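Local coordinates for FAD:protein FMN transferase (Vibrio cholerae, PDB 6NXI) that probably transfers the FMN moiety of FAD to a threonine hydroxyl of a target flavoprotein, and holds FAD and magnesium, at residues 201-206 and 293-298; 60-65 and 142-147; 37-42 and 167-172; 76-81 and 135-140; 4-9 and 23-28. One frame throughout, in Å; residues are numbered along the deposited sequence.

In the fold
Contacts 1 and 5 both reach the eight-stranded antiparallel sheet; their centres lie about 33 Å apart. Contact 3 joins two helices, and its atoms come within about 5 Å of contact 5. Contacts 2 and 4 share the small three-stranded sheet. Their centres are about 12 Å apart and they touch, S143 N lying 2.9 Å from T136 O in a probable hydrogen bond. Contact 1 is on the opposite side of the chain's centre from both. Contact 4 does not touch the metal site: the V81 side chain is about 10 Å from that of T155, a magnesium ligand. The side chains of N63 (contact 2) and L135 (contact 4) are each about 11 Å from bound FAD.

Contact 1 (201-206 and 293-298); sequences IEKPSV and PVLMIV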
# COMPACT_ATOMS: atom_id res chain seq x y z
N ILE A 201 1.18 -16.54 -3.64
CA ILE A 201 -0.06 -15.85 -4.06
C ILE A 201 -1.24 -16.74 -3.66
O ILE A 201 -1.26 -17.89 -4.09
CB ILE A 201 -0.06 -15.51 -5.55
CG1 ILE A 201 1.22 -14.74 -5.90
CG2 ILE A 201 -1.35 -14.75 -5.86
CD1 ILE A 201 1.06 -13.71 -6.97
N GLU A 202 -2.13 -16.20 -2.84
CA GLU A 202 -3.34 -16.91 -2.34
C GLU A 202 -4.36 -16.90 -3.49
O GLU A 202 -4.64 -15.83 -4.06
CB GLU A 202 -3.87 -16.29 -1.05
CG GLU A 202 -2.96 -16.46 0.14
CD GLU A 202 -2.86 -17.87 0.72
OE1 GLU A 202 -3.80 -18.67 0.54
OE2 GLU A 202 -1.83 -18.16 1.36
N LYS A 203 -4.84 -18.07 -3.84
CA LYS A 203 -5.84 -18.24 -4.92
C LYS A 203 -7.12 -18.70 -4.24
O LYS A 203 -7.10 -19.60 -3.42
CB LYS A 203 -5.34 -19.26 -5.95
CG LYS A 203 -3.96 -19.01 -6.52
CD LYS A 203 -3.83 -17.69 -7.25
CE LYS A 203 -2.60 -17.65 -8.14
NZ LYS A 203 -2.67 -18.70 -9.19
N PRO A 204 -8.26 -18.05 -4.51
CA PRO A 204 -9.55 -18.52 -3.99
C PRO A 204 -9.94 -19.68 -4.90
O PRO A 204 -9.53 -19.73 -6.07
CB PRO A 204 -10.44 -17.29 -4.14
CG PRO A 204 -9.92 -16.67 -5.42
CD PRO A 204 -8.41 -16.88 -5.38
N SER A 205 -10.68 -20.63 -4.34
CA SER A 205 -11.06 -21.90 -4.99
C SER A 205 -12.56 -22.11 -4.75
O SER A 205 -13.00 -21.80 -3.64
CB SER A 205 -10.25 -23.01 -4.41
OG SER A 205 -10.35 -24.15 -5.22
N VAL A 206 -13.31 -22.57 -5.74
CA VAL A 206 -14.78 -22.83 -5.57
C VAL A 206 -15.01 -23.87 -4.47
O VAL A 206 -16.12 -23.87 -3.88
CB VAL A 206 -15.47 -23.25 -6.88
CG1 VAL A 206 -15.50 -22.09 -7.86
CG2 VAL A 206 -14.85 -24.50 -7.50
N PRO A 293 3.64 -5.49 -14.10
CA PRO A 293 3.31 -6.88 -13.79
C PRO A 293 2.17 -6.92 -12.76
O PRO A 293 2.35 -6.49 -11.61
CB PRO A 293 4.60 -7.50 -13.27
CG PRO A 293 5.67 -6.51 -13.63
CD PRO A 293 5.01 -5.17 -13.66
N VAL A 294 1.02 -7.44 -13.18
CA VAL A 294 -0.16 -7.49 -12.28
C VAL A 294 -0.86 -8.84 -12.45
O VAL A 294 -1.00 -9.31 -13.61
CB VAL A 294 -1.16 -6.36 -12.57
CG1 VAL A 294 -2.28 -6.36 -11.55
CG2 VAL A 294 -0.45 -5.02 -12.61
N LEU A 295 -1.36 -9.36 -11.33
CA LEU A 295 -2.29 -10.50 -11.30
C LEU A 295 -3.54 -10.05 -10.56
O LEU A 295 -3.48 -9.71 -9.36
CB LEU A 295 -1.64 -11.71 -10.64
CG LEU A 295 -2.50 -12.96 -10.63
CD1 LEU A 295 -2.66 -13.50 -12.04
CD2 LEU A 295 -1.90 -14.01 -9.71
N MET A 296 -4.66 -10.10 -11.25
CA MET A 296 -5.95 -9.79 -10.60
C MET A 296 -6.76 -11.05 -10.55
O MET A 296 -6.85 -11.73 -11.61
CB MET A 296 -6.75 -8.80 -11.40
CG MET A 296 -6.17 -7.47 -11.39
SD MET A 296 -7.55 -6.47 -11.92
CE MET A 296 -6.67 -5.04 -12.45
N ILE A 297 -7.29 -11.33 -9.38
CA ILE A 297 -8.24 -12.44 -9.19
C ILE A 297 -9.63 -11.84 -9.10
O ILE A 297 -9.83 -10.92 -8.30
CB ILE A 297 -7.86 -13.24 -7.95
CG1 ILE A 297 -6.44 -13.80 -8.11
CG2 ILE A 297 -8.91 -14.32 -7.72
CD1 ILE A 297 -5.97 -14.50 -6.91
N VAL A 298 -10.56 -12.35 -9.90
CA VAL A 298 -11.92 -11.79 -9.96
C VAL A 298 -12.91 -12.91 -9.76
O VAL A 298 -12.61 -14.06 -10.14
CB VAL A 298 -12.20 -10.99 -11.24
CG1 VAL A 298 -10.97 -10.17 -11.60
CG2 VAL A 298 -12.64 -11.84 -12.40
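P204 and I297 meet tip to tip. P204 CG lies 3.4 Å from I297 CG2, tighter than a usual carbon contact, and P204 CD is 3.5 Å from the same I297 CG2. The other branch of I297 reaches the backbone. Its CD1 comes to 3.4 Å from E202 O. The torsion chi2 of 176° places CD1 at the far end of an extended branch, where it also meets K203 CD at 3.9 Å. K203 crosses both I297 and L295 at about a right angle. L295 CD2 serves two neighbours, with I201 CG2 at 4.0 Å and K203 CE at 4.0 Å. Apart from the carbonyl oxygen of E202, these are contacts between carbon atoms, and they join two layers. Strand 294-299 belongs to the eight-stranded antiparallel sheet, and strand 199-203 forms a separate two-stranded antiparallel ribbon with strand 211-215. The two strand segments run roughly parallel, 22° apart, with their axes 9.3 Å from each other at closest approach. That is too wide for backbone pairing, and side chains fill the gap. L295 and I297 face the ribbon, while V294 and M296 pack on helix 280-289. The polar end of K203 is held by salt bridges from NZ to E306 of strand 304-308 and to E213 of the ribbon. E202 leads away from the sheet, and its OE2 is hydrogen-bonded to Q212 NE2.

Contact 2 (60-65 and 142-147); sequences SRFNQH and LSKDIP
K144 NZ donates to two main-chain carbonyls at the end of helix 58-64: H65 O at 2.7 Å and F62 O at 3.0 Å. Both bonds lie in the carbonyl planes. The C=O...N angle is 160° at H65, and at F62 the nitrogen sits on a lone pair. F62 O also accepts from H65 N. A further hydrogen bond from NZ goes to L149 O, and a weak one, 3.2 Å long, to P147 O. N63 O is close to NZ too, but its angle is poor. The ammonium thus sits among carbonyl oxygens at the C-terminal end of the helix, where its charge would probably be favourable. The aliphatic part of K144 does a second job. CD lies over one face of the F62 ring; beyond it the chain bends at chi3 (-94°), which brings CE close to H65 O. K144 CD is 3.6 Å from F62 CZ. L142 CB lies over the opposite face, 3.7 Å from F62 CE1. Both carbons are offset toward the rim, and both make CH-pi contacts. S143 C is at the ring edge, in plane. Beside the lysine, the ring of H65 meets that of F71, and its NE2 bonds to E69 O. This is helix-on-sheet packing: the C-terminal end of helix 58-64 lies against the three-stranded antiparallel sheet, and a lysine of strand 141-144 bonds to carbonyls there.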
# COMPACT_ATOMS: atom_id res chain seq x y z
N SER A 60 -0.83 14.54 10.04
CA SER A 60 -2.04 14.92 10.84
C SER A 60 -2.01 16.43 11.03
O SER A 60 -3.06 17.06 10.93
CB SER A 60 -2.10 14.20 12.12
OG SER A 60 -2.36 12.81 11.86
N ARG A 61 -0.83 16.99 11.25
CA ARG A 61 -0.76 18.47 11.37
C ARG A 61 -1.21 19.12 10.06
O ARG A 61 -1.86 20.21 10.14
CB ARG A 61 0.64 18.88 11.85
CG ARG A 61 0.87 18.40 13.28
CD ARG A 61 2.16 18.92 13.83
NE ARG A 61 3.24 17.98 13.62
CZ ARG A 61 4.28 18.13 12.78
NH1 ARG A 61 4.39 19.20 11.99
NH2 ARG A 61 5.17 17.18 12.71
N PHE A 62 -0.92 18.54 8.89
CA PHE A 62 -1.46 19.06 7.61
C PHE A 62 -2.99 18.93 7.60
O PHE A 62 -3.67 19.85 7.14
CB PHE A 62 -0.84 18.39 6.40
CG PHE A 62 -1.37 18.90 5.09
CD1 PHE A 62 -1.22 20.24 4.74
CD2 PHE A 62 -2.06 18.07 4.23
CE1 PHE A 62 -1.70 20.71 3.53
CE2 PHE A 62 -2.55 18.56 3.03
CZ PHE A 62 -2.36 19.87 2.67
N ASN A 63 -3.50 17.79 8.02
CA ASN A 63 -4.97 17.56 8.08
C ASN A 63 -5.58 18.61 9.02
O ASN A 63 -6.71 19.04 8.71
CB ASN A 63 -5.29 16.11 8.45
CG ASN A 63 -4.88 15.18 7.33
OD1 ASN A 63 -4.75 15.60 6.18
ND2 ASN A 63 -4.66 13.90 7.67
N GLN A 64 -4.90 18.98 10.10
CA GLN A 64 -5.41 19.98 11.09
C GLN A 64 -5.26 21.40 10.56
O GLN A 64 -5.99 22.29 11.07
CB GLN A 64 -4.73 19.80 12.44
CG GLN A 64 -5.06 18.46 13.06
CD GLN A 64 -3.98 17.98 13.99
OE1 GLN A 64 -3.21 18.79 14.51
NE2 GLN A 64 -3.88 16.67 14.17
N HIS A 65 -4.42 21.62 9.56
CA HIS A 65 -4.14 22.95 8.96
C HIS A 65 -5.37 23.44 8.17
O HIS A 65 -5.93 22.64 7.43
CB HIS A 65 -2.87 22.79 8.13
CG HIS A 65 -2.41 24.02 7.43
ND1 HIS A 65 -1.76 25.03 8.11
CD2 HIS A 65 -2.41 24.36 6.12
CE1 HIS A 65 -1.40 25.95 7.25
NE2 HIS A 65 -1.79 25.60 6.03
N LEU A 142 2.90 21.35 0.83
CA LEU A 142 1.54 20.95 0.41
C LEU A 142 0.60 22.13 0.62
O LEU A 142 0.72 22.80 1.66
CB LEU A 142 1.07 19.78 1.28
CG LEU A 142 1.98 18.56 1.37
CD1 LEU A 142 1.26 17.46 2.15
CD2 LEU A 142 2.39 18.07 -0.01
N SER A 143 -0.41 22.26 -0.25
CA SER A 143 -1.53 23.20 0.00
C SER A 143 -2.86 22.50 -0.27
O SER A 143 -2.91 21.54 -1.08
CB SER A 143 -1.40 24.52 -0.73
OG SER A 143 -0.82 24.36 -2.01
N LYS A 144 -3.86 22.95 0.45
CA LYS A 144 -5.24 22.42 0.33
C LYS A 144 -6.15 23.63 0.14
O LYS A 144 -6.00 24.57 0.93
CB LYS A 144 -5.60 21.60 1.56
CG LYS A 144 -5.36 22.27 2.91
CD LYS A 144 -5.27 21.33 4.10
CE LYS A 144 -6.59 21.15 4.81
NZ LYS A 144 -6.42 20.33 6.03
N ASP A 145 -6.98 23.59 -0.91
CA ASP A 145 -7.79 24.78 -1.31
C ASP A 145 -9.09 24.73 -0.53
O ASP A 145 -9.90 25.68 -0.66
CB ASP A 145 -7.99 24.86 -2.82
CG ASP A 145 -8.87 23.79 -3.43
OD1 ASP A 145 -9.49 22.97 -2.67
OD2 ASP A 145 -8.91 23.78 -4.67
N ILE A 146 -9.30 23.68 0.26
CA ILE A 146 -10.45 23.61 1.21
C ILE A 146 -9.90 23.19 2.57
O ILE A 146 -9.01 22.33 2.66
CB ILE A 146 -11.61 22.72 0.74
CG1 ILE A 146 -11.20 21.27 0.47
CG2 ILE A 146 -12.29 23.31 -0.49
CD1 ILE A 146 -12.37 20.33 0.33
N PRO A 147 -10.40 23.81 3.65
CA PRO A 147 -9.90 23.56 5.01
C PRO A 147 -10.08 22.14 5.55
O PRO A 147 -9.30 21.74 6.36
CB PRO A 147 -10.65 24.59 5.88
CG PRO A 147 -11.85 25.00 5.06
CD PRO A 147 -11.45 24.85 3.62

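Contact 3 (37-42 and 167-172); sequences TEIDRL and DYLQSQ
The Y168 ring and the E38 side chain cross obliquely, with E38 CG over one face of the ring. E38 CG lies 3.4 Å from Y168 CE1, offset toward the rim, in a CH-pi contact. E38 CB also touches the phenol, at 3.4 Å from Y168 OH. The glutamate chain then bends at chi2 (57°), which places CD, and the carboxylate leads away from the tyrosine. The carboxylate and ring planes are 53° apart. In one of the two R41 conformers the guanidinium grips this carboxylate side-on, through NE and NH2, in a salt bridge. L42 and I39 each cross the tyrosine at about a right angle. L42 CD1 is 3.6 Å from Y168 CB. I39 CG1 is 3.9 Å from Y168 CD2. Deeper in, I39 CD1 meets L169 CD2 at 4.2 Å, and both residues rest on I21 of strand 17-24. L35, on the same helix as E38, also touches Y168. The tyrosine therefore lies between helices 32-50 and 157-171, whose segments run roughly antiparallel at 147° with axes 11.0 Å apart. This is helix-to-helix packing in a layer laid against one face of an antiparallel sheet.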
# COMPACT_ATOMS: atom_id res chain seq x y z
N THR A 37 17.73 -1.78 15.77
CA THR A 37 17.61 -0.45 16.43
C THR A 37 17.39 0.63 15.36
O THR A 37 16.52 1.50 15.54
CB THR A 37 18.84 -0.18 17.30
OG1 THR A 37 18.89 -1.09 18.41
CG2 THR A 37 18.77 1.23 17.85
N GLU A 38 18.13 0.59 14.27
CA GLU A 38 17.98 1.63 13.22
C GLU A 38 16.70 1.38 12.44
O GLU A 38 16.02 2.32 12.07
CB GLU A 38 19.20 1.65 12.31
CG GLU A 38 19.13 2.77 11.30
CD GLU A 38 18.97 4.19 11.82
OE1 GLU A 38 19.09 4.45 13.05
OE2 GLU A 38 18.73 5.05 10.98
N ILE A 39 16.37 0.11 12.18
CA ILE A 39 15.12 -0.20 11.47
C ILE A 39 13.95 0.36 12.27
O ILE A 39 13.06 0.99 11.70
CB ILE A 39 14.99 -1.71 11.25
CG1 ILE A 39 16.00 -2.14 10.19
CG2 ILE A 39 13.55 -2.06 10.89
CD1 ILE A 39 16.23 -3.64 10.18
N ASP A 40 13.91 0.13 13.57
CA ASP A 40 12.84 0.69 14.42
C ASP A 40 12.83 2.22 14.33
O ASP A 40 11.75 2.79 14.28
CB ASP A 40 12.92 0.16 15.85
CG ASP A 40 12.49 -1.30 15.93
OD1 ASP A 40 11.66 -1.70 15.09
OD2 ASP A 40 12.96 -1.98 16.85
N ARG A 41 13.98 2.89 14.35
CA ARG A 41 14.02 4.37 14.26
C ARG A 41 13.45 4.84 12.92
O ARG A 41 12.68 5.90 12.88
CB ARG A 41 15.47 4.85 14.45
CG ARG A 41 15.58 6.35 14.70
CD ARG A 41 16.98 6.90 14.48
NE ARG A 41 17.35 6.84 13.08
CZ ARG A 41 16.92 7.66 12.13
NH1 ARG A 41 16.18 8.72 12.44
NH2 ARG A 41 17.28 7.47 10.88
N LEU A 42 13.82 4.16 11.82
CA LEU A 42 13.39 4.57 10.46
C LEU A 42 11.87 4.41 10.42
O LEU A 42 11.23 5.25 9.83
CB LEU A 42 14.13 3.75 9.41
CG LEU A 42 15.60 4.11 9.23
CD1 LEU A 42 16.32 3.02 8.48
CD2 LEU A 42 15.75 5.43 8.49
N ASP A 167 16.50 -0.01 1.62
CA ASP A 167 17.67 0.85 1.31
C ASP A 167 18.63 0.87 2.49
O ASP A 167 19.86 0.89 2.23
CB ASP A 167 17.26 2.28 0.99
CG ASP A 167 16.53 2.43 -0.32
OD1 ASP A 167 16.45 1.46 -1.10
OD2 ASP A 167 16.05 3.53 -0.57
N TYR A 168 18.14 0.87 3.71
CA TYR A 168 19.00 0.79 4.92
C TYR A 168 19.80 -0.52 4.89
O TYR A 168 21.04 -0.52 5.17
CB TYR A 168 18.20 0.95 6.21
CG TYR A 168 19.04 0.65 7.43
CD1 TYR A 168 20.10 1.46 7.77
CD2 TYR A 168 18.87 -0.50 8.19
CE1 TYR A 168 20.88 1.20 8.88
CE2 TYR A 168 19.67 -0.79 9.28
CZ TYR A 168 20.71 0.06 9.62
OH TYR A 168 21.48 -0.26 10.70
N LEU A 169 19.15 -1.64 4.60
CA LEU A 169 19.88 -2.93 4.62
C LEU A 169 21.00 -2.87 3.57
O LEU A 169 22.12 -3.31 3.88
CB LEU A 169 18.93 -4.09 4.41
CG LEU A 169 17.93 -4.34 5.53
CD1 LEU A 169 17.04 -5.51 5.13
CD2 LEU A 169 18.63 -4.66 6.84
N GLN A 170 20.71 -2.35 2.39
CA GLN A 170 21.74 -2.19 1.32
C GLN A 170 22.88 -1.31 1.83
O GLN A 170 24.06 -1.63 1.57
CB GLN A 170 21.05 -1.64 0.08
CG GLN A 170 20.18 -2.70 -0.56
CD GLN A 170 19.48 -2.29 -1.82
OE1 GLN A 170 18.64 -3.04 -2.31
NE2 GLN A 170 19.84 -1.11 -2.36
N SER A 171 22.56 -0.20 2.52
CA SER A 171 23.56 0.75 3.04
C SER A 171 24.48 0.01 4.02
O SER A 171 25.65 0.40 4.16
CB SER A 171 22.91 1.96 3.69
OG SER A 171 22.55 1.69 5.04
N GLN A 172 23.99 -1.07 4.64
CA GLN A 172 24.77 -1.87 5.63
C GLN A 172 25.45 -3.07 4.95
O GLN A 172 26.05 -3.91 5.69
CB GLN A 172 23.81 -2.29 6.75
CG GLN A 172 23.37 -1.13 7.64
CD GLN A 172 24.52 -0.58 8.45
OE1 GLN A 172 25.29 -1.32 9.02
NE2 GLN A 172 24.65 0.74 8.50

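Contact 4 (76-81 and 135-140); sequences QTLTVV and LTIEGN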
# COMPACT_ATOMS: atom_id res chain seq x y z
N GLN A 76 10.66 13.08 2.78
CA GLN A 76 10.02 11.74 2.65
C GLN A 76 8.52 11.89 2.41
O GLN A 76 7.96 11.30 1.48
CB GLN A 76 10.28 10.86 3.87
CG GLN A 76 11.74 10.57 4.14
CD GLN A 76 12.41 11.51 5.11
OE1 GLN A 76 12.18 12.74 5.11
NE2 GLN A 76 13.26 10.92 5.95
N THR A 77 7.85 12.73 3.18
CA THR A 77 6.39 12.94 2.98
C THR A 77 6.17 13.49 1.57
O THR A 77 5.19 13.11 0.90
CB THR A 77 5.83 13.91 4.04
OG1 THR A 77 6.09 13.37 5.33
CG2 THR A 77 4.36 14.15 3.84
N LEU A 78 6.98 14.49 1.16
CA LEU A 78 6.84 15.07 -0.19
C LEU A 78 6.94 13.95 -1.24
O LEU A 78 6.09 13.90 -2.12
CB LEU A 78 7.90 16.16 -0.37
CG LEU A 78 7.66 17.19 -1.47
CD1 LEU A 78 7.59 16.54 -2.84
CD2 LEU A 78 6.44 18.01 -1.18
N THR A 79 7.93 13.05 -1.13
CA THR A 79 8.16 11.97 -2.10
C THR A 79 6.89 11.10 -2.17
O THR A 79 6.48 10.75 -3.28
CB THR A 79 9.41 11.17 -1.74
OG1 THR A 79 10.49 12.12 -1.80
CG2 THR A 79 9.62 10.00 -2.68
N VAL A 80 6.32 10.75 -1.01
CA VAL A 80 5.14 9.85 -0.97
C VAL A 80 3.91 10.56 -1.52
O VAL A 80 3.19 9.99 -2.34
CB VAL A 80 4.94 9.32 0.45
CG1 VAL A 80 3.64 8.55 0.55
CG2 VAL A 80 6.15 8.50 0.88
N VAL A 81 3.72 11.83 -1.19
CA VAL A 81 2.54 12.55 -1.73
C VAL A 81 2.68 12.74 -3.25
O VAL A 81 1.70 12.56 -3.98
CB VAL A 81 2.26 13.87 -0.99
CG1 VAL A 81 1.12 14.62 -1.66
CG2 VAL A 81 1.91 13.59 0.46
N LEU A 135 -5.64 19.25 -3.69
CA LEU A 135 -4.30 19.07 -3.11
C LEU A 135 -3.27 19.50 -4.16
O LEU A 135 -3.32 18.95 -5.27
CB LEU A 135 -4.11 17.59 -2.73
CG LEU A 135 -2.76 17.23 -2.10
CD1 LEU A 135 -2.53 17.95 -0.78
CD2 LEU A 135 -2.65 15.74 -1.90
N THR A 136 -2.34 20.38 -3.80
CA THR A 136 -1.23 20.74 -4.72
C THR A 136 0.11 20.67 -3.97
O THR A 136 0.17 20.90 -2.73
CB THR A 136 -1.52 22.07 -5.42
OG1 THR A 136 -1.90 23.02 -4.44
CG2 THR A 136 -2.66 21.96 -6.41
N ILE A 137 1.16 20.42 -4.77
CA ILE A 137 2.56 20.44 -4.30
C ILE A 137 3.24 21.68 -4.88
O ILE A 137 3.10 21.96 -6.09
CB ILE A 137 3.29 19.16 -4.71
CG1 ILE A 137 2.66 17.95 -4.02
CG2 ILE A 137 4.77 19.30 -4.42
CD1 ILE A 137 3.33 16.64 -4.37
N GLU A 138 3.89 22.44 -3.99
CA GLU A 138 4.67 23.65 -4.37
C GLU A 138 6.00 23.55 -3.61
O GLU A 138 5.99 23.76 -2.36
CB GLU A 138 3.92 24.95 -4.04
CG GLU A 138 2.68 25.21 -4.89
CD GLU A 138 2.04 26.56 -4.64
OE1 GLU A 138 2.51 27.54 -5.24
OE2 GLU A 138 1.11 26.64 -3.79
N GLY A 139 7.05 23.20 -4.39
CA GLY A 139 8.41 23.02 -3.86
C GLY A 139 8.35 21.94 -2.81
O GLY A 139 7.90 20.84 -3.17
N ASN A 140 8.66 22.29 -1.56
CA ASN A 140 8.70 21.34 -0.42
C ASN A 140 7.47 21.54 0.48
O ASN A 140 7.59 21.36 1.72
CB ASN A 140 10.01 21.50 0.34
CG ASN A 140 11.20 21.21 -0.56
OD1 ASN A 140 11.07 20.45 -1.52
ND2 ASN A 140 12.35 21.78 -0.24
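L78 and V81, one turn apart on helix 75-90, pack on the beta hairpin of strands 135-138 and 141-144. L78 can be followed outward. Its CB points toward the hairpin. CG stands anti to the backbone N (chi1 -160°) and lies 4.0 Å from G139 O. CD2, one of the two methyls at the tip, makes the closer contacts. It is 3.8 Å from G139 O, 3.9 Å from I137 CG2 and 4.0 Å from N140 C, so this methyl packs against both the strand and the turn that follows it. The turn residue G139 has a positive phi of 59°, which favours glycine. With its psi of -117° this is consistent with a type II' turn, and E138 O accepts from T141 OG1 across it. L78 also rests on V73. V81 takes the next place along the helix. Its CG1 meets two strand residues on the same side, L135 and I137. V81 and I137 slide past each other in opposite directions, while V81 and L135 cross at a slant. I137 additionally touches K82 and I85, further along the helix. V81 CG1 is 3.9 Å from L135 CD2 and 4.0 Å from I137 CD1.

Contact 5 (4-9 and 23-28); sequences PAEQVH and YIQQPG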
# COMPACT_ATOMS: atom_id res chain seq x y z
N PRO A 4 27.23 -23.39 5.50
CA PRO A 4 25.75 -23.38 5.71
C PRO A 4 25.24 -21.97 6.09
O PRO A 4 25.63 -21.46 7.12
CB PRO A 4 25.52 -24.43 6.82
CG PRO A 4 26.76 -25.31 6.80
CD PRO A 4 27.89 -24.40 6.35
N ALA A 5 24.37 -21.37 5.26
CA ALA A 5 24.01 -19.93 5.31
C ALA A 5 23.07 -19.62 6.48
O ALA A 5 22.04 -20.30 6.61
CB ALA A 5 23.41 -19.47 4.00
N GLU A 6 23.41 -18.60 7.27
CA GLU A 6 22.70 -18.23 8.52
C GLU A 6 21.69 -17.13 8.15
O GLU A 6 22.11 -16.08 7.65
CB GLU A 6 23.67 -17.73 9.60
CG GLU A 6 22.96 -17.35 10.91
CD GLU A 6 23.73 -16.55 11.97
OE1 GLU A 6 24.98 -16.50 11.91
OE2 GLU A 6 23.05 -15.95 12.86
N GLN A 7 20.40 -17.43 8.34
CA GLN A 7 19.31 -16.44 8.17
C GLN A 7 19.02 -15.85 9.55
O GLN A 7 18.91 -16.61 10.53
CB GLN A 7 18.08 -17.09 7.53
CG GLN A 7 16.88 -16.15 7.48
CD GLN A 7 15.73 -16.80 6.75
OE1 GLN A 7 14.85 -17.40 7.34
NE2 GLN A 7 15.79 -16.73 5.44
N VAL A 8 18.86 -14.54 9.62
CA VAL A 8 18.36 -13.80 10.80
C VAL A 8 16.95 -13.29 10.46
O VAL A 8 16.77 -12.73 9.36
CB VAL A 8 19.30 -12.63 11.09
CG1 VAL A 8 18.78 -11.82 12.27
CG2 VAL A 8 20.74 -13.08 11.29
N HIS A 9 16.01 -13.48 11.36
CA HIS A 9 14.63 -12.97 11.30
C HIS A 9 14.45 -11.91 12.39
O HIS A 9 14.57 -12.23 13.60
CB HIS A 9 13.68 -14.15 11.39
CG HIS A 9 12.24 -13.79 11.42
ND1 HIS A 9 11.28 -14.70 11.81
CD2 HIS A 9 11.60 -12.63 11.14
CE1 HIS A 9 10.10 -14.12 11.76
NE2 HIS A 9 10.27 -12.85 11.32
N TYR A 23 17.26 -11.76 6.63
CA TYR A 23 18.46 -11.46 5.82
C TYR A 23 19.47 -12.57 6.06
O TYR A 23 19.41 -13.30 7.07
CB TYR A 23 18.99 -10.05 6.09
CG TYR A 23 19.57 -9.88 7.47
CD1 TYR A 23 18.80 -9.41 8.51
CD2 TYR A 23 20.91 -10.15 7.73
CE1 TYR A 23 19.31 -9.27 9.79
CE2 TYR A 23 21.43 -9.99 9.00
CZ TYR A 23 20.63 -9.55 10.03
OH TYR A 23 21.12 -9.39 11.30
N ILE A 24 20.44 -12.63 5.16
CA ILE A 24 21.50 -13.67 5.22
C ILE A 24 22.75 -13.02 5.79
O ILE A 24 23.21 -12.04 5.25
CB ILE A 24 21.74 -14.36 3.88
CG1 ILE A 24 20.44 -14.93 3.29
CG2 ILE A 24 22.77 -15.47 4.10
CD1 ILE A 24 19.66 -15.83 4.24
N GLN A 25 23.24 -13.57 6.90
CA GLN A 25 24.47 -13.09 7.57
C GLN A 25 25.60 -13.21 6.56
O GLN A 25 25.67 -14.23 5.82
CB GLN A 25 24.67 -13.91 8.86
CG GLN A 25 25.86 -13.44 9.69
CD GLN A 25 25.67 -12.04 10.24
OE1 GLN A 25 24.56 -11.62 10.52
NE2 GLN A 25 26.77 -11.32 10.45
N GLN A 26 26.45 -12.21 6.51
CA GLN A 26 27.67 -12.18 5.66
C GLN A 26 28.78 -11.59 6.50
O GLN A 26 28.55 -10.92 7.49
CB GLN A 26 27.39 -11.37 4.39
CG GLN A 26 26.61 -12.17 3.36
CD GLN A 26 27.38 -13.35 2.83
OE1 GLN A 26 27.12 -14.52 3.17
NE2 GLN A 26 28.34 -13.07 1.96
N PRO A 27 30.06 -11.88 6.19
CA PRO A 27 31.13 -11.29 6.97
C PRO A 27 31.09 -9.75 6.94
O PRO A 27 30.75 -9.17 5.92
CB PRO A 27 32.40 -11.86 6.31
CG PRO A 27 31.93 -13.13 5.63
CD PRO A 27 30.52 -12.83 5.18
N GLY A 28 31.39 -9.14 8.07
CA GLY A 28 31.65 -7.69 8.17
C GLY A 28 30.40 -6.84 8.32
O GLY A 28 30.51 -5.61 8.28
O HOH W 1 25.43 -16.91 6.14
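V8 and Y23 form an antiparallel hydrogen-bonded pair, with V8 N to Y23 O at 2.9 Å and Y23 N to V8 O at 2.9 Å. A third backbone bond, Q25 N to E6 O at 2.9 Å, is nearly straight and extends the pairing. Between them lies the non-hydrogen-bonded pair Q7 and I24. The side chains of V8 and Y23 lie side by side and point the same way. With Y23 CG between the backbone N and the carbonyl carbon (chi1 69°), the ring runs alongside V8. V8 CB sits over one face of the tyrosine ring, offset toward its rim and 3.5 Å from Y23 CZ, in a CH-pi contact. Y23 also packs on S32 and L35 of helix 32-50. The opposite face of the sheet carries Q7 and I24, which cross at a slant. I24 CD1 is 3.9 Å from Q7 CB, and I24 CG2 is 4.1 Å from A5 CB. Q7 also touches W197. E6 and Q25 run alongside each other, and the carboxylate end of E6 meets the aliphatic part of Q25. A water joins their backbones, accepting from E6 N at 2.9 Å and donating to Q25 O at 2.7 Å. Together these residues make the open end of the beta hairpin of strands 7-14 and 17-24, whose first strand is an outermost strand of the eight-stranded antiparallel sheet.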